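Side-chain contact in secretion protein Snm4 (Mycobacterium xenopi, PDB 7B7J), which is probably a component of the membrane pore complex of the mycobacterial ESX-5 type VII secretion system, carrying a cytosolic ubiquitin-like domain: residues Ala38-Pro41 / Ile42-Ile46. Sequence-based numbering, arbitrary orientation.
Sequences AHAP and ISVMI
Pro41 and Val44 meet where the loop after strand 30-37 turns into helix 42-60. The amide N of Val44 donates to Pro41 O across 3.1 Å, closing the four-residue turn Pro41-Val44. This bond is bent, 149° at the hydrogen, and the donor stands well above the carbonyl plane. The same oxygen is brushed by a methyl group, Val44 CG2 lying 3.3 Å from Pro41 O. With chi1 at -63°, CG2 sits between the backbone N and the carbonyl carbon of Val44, a rotation that turns this branch back toward the loop. There it also packs against Ala40, with CG2 4.0 Å from Ala40 CB, and more loosely against the proline ring at CD. Met45, the next residue along, reaches Ala40 as well. Its CG lies 4.2 Å from Ala40 CB, and the bend at chi3 (-72°) brings the terminal methyl back over the loop, where Met45 CE is 3.8 Å from Ala40 O. At the CB end of the proline ring, Ser43 OG lies 4.0 Å from Pro41 CB, a contact of van der Waals kind. In the overlapping next turn, Met45 N is hydrogen-bonded to Ile42 O. Further back, the Asp37 carboxylate accepts the amide of His39 and, weakly, that of Ala40, while Ala38 O is hydrogen-bonded to Thr90 OG1. The Ile42 side chain touches Leu83, Leu89 and Gln92, and Ile46 packs on Trp73 and Leu75 of strand 70-76, so that this surface turn leads the helix of the ubiquitin-like fold onto its mixed four-stranded sheet.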
loop_
_atom_site.group_PDB
_atom_site.type_symbol
_atom_site.label_atom_id
_atom_site.label_comp_id
_atom_site.label_asym_id
_atom_site.label_seq_id
_atom_site.Cartn_x
_atom_site.Cartn_y
_atom_site.Cartn_z
ATOM N N ALA A 38 1.908 1.904 12.911
ATOM C CA ALA A 38 3.388 2.167 12.693
ATOM C C ALA A 38 4.242 0.942 13.057
ATOM O O ALA A 38 5.458 1.037 12.705
ATOM C CB ALA A 38 3.804 3.375 13.577
ATOM N N HIS A 39 3.675 -0.041 13.738
ATOM C CA HIS A 39 4.461 -1.178 14.315
ATOM C C HIS A 39 4.085 -2.527 13.678
ATOM O O HIS A 39 4.751 -3.520 13.925
ATOM C CB HIS A 39 4.442 -1.255 15.841
ATOM C CG HIS A 39 5.224 -0.046 16.388
ATOM N ND1 HIS A 39 6.567 0.220 15.954
ATOM C CD2 HIS A 39 4.884 1.011 17.220
ATOM C CE1 HIS A 39 6.928 1.442 16.382
ATOM N NE2 HIS A 39 5.921 1.926 17.157
ATOM N N ALA A 40 2.983 -2.609 12.927
ATOM C CA ALA A 40 2.644 -3.945 12.391
ATOM C C ALA A 40 3.543 -4.272 11.224
ATOM O O ALA A 40 3.813 -3.381 10.416
ATOM C CB ALA A 40 1.219 -3.887 11.934
ATOM N N PRO A 41 3.828 -5.568 10.968
ATOM C CA PRO A 41 4.491 -5.911 9.715
ATOM C C PRO A 41 3.656 -5.527 8.528
ATOM O O PRO A 41 2.406 -5.757 8.542
ATOM C CB PRO A 41 4.816 -7.365 9.948
ATOM C CG PRO A 41 4.071 -7.912 11.078
ATOM C CD PRO A 41 3.558 -6.714 11.832
ATOM N N ILE A 42 4.308 -5.113 7.478
ATOM C CA ILE A 42 3.602 -4.830 6.201
ATOM C C ILE A 42 2.711 -5.975 5.746
ATOM O O ILE A 42 1.667 -5.644 5.190
ATOM C CB ILE A 42 4.636 -4.364 5.090
ATOM C CG1 ILE A 42 5.418 -3.105 5.501
ATOM C CG2 ILE A 42 4.090 -4.328 3.661
ATOM C CD1 ILE A 42 4.669 -1.926 5.979
ATOM N N SER A 43 3.209 -7.157 5.851
ATOM C CA SER A 43 2.532 -8.400 5.444
ATOM C C SER A 43 1.075 -8.418 5.933
ATOM O O SER A 43 0.233 -9.116 5.270
ATOM C CB SER A 43 3.290 -9.612 5.771
ATOM O OG SER A 43 3.325 -9.850 7.179
ATOM N N VAL A 44 0.817 -7.979 7.152
ATOM C CA VAL A 44 -0.573 -8.140 7.651
ATOM C C VAL A 44 -1.328 -6.904 7.219
ATOM O O VAL A 44 -2.629 -6.900 7.293
ATOM C CB VAL A 44 -0.640 -8.285 9.167
ATOM C CG1 VAL A 44 0.061 -9.523 9.636
ATOM C CG2 VAL A 44 -0.282 -6.999 9.911
ATOM N N MET A 45 -0.784 -5.843 6.603
ATOM C CA MET A 45 -1.531 -4.673 6.145
ATOM C C MET A 45 -1.851 -4.637 4.665
ATOM O O MET A 45 -2.701 -3.903 4.254
ATOM C CB MET A 45 -0.830 -3.360 6.610
ATOM C CG MET A 45 -0.707 -3.272 8.247
ATOM S SD MET A 45 -0.343 -1.621 8.700
ATOM C CE MET A 45 1.344 -1.513 8.166
ATOM N N ILE A 46 -1.140 -5.465 3.862
ATOM C CA ILE A 46 -1.317 -5.242 2.399
ATOM C C ILE A 46 -2.681 -5.574 1.813
ATOM O O ILE A 46 -3.232 -4.709 1.069
ATOM C CB ILE A 46 -0.257 -6.091 1.633
ATOM C CG1 ILE A 46 1.125 -5.465 1.787
ATOM C CG2 ILE A 46 -0.571 -6.006 0.106
ATOM C CD1 ILE A 46 1.322 -4.538 0.671
#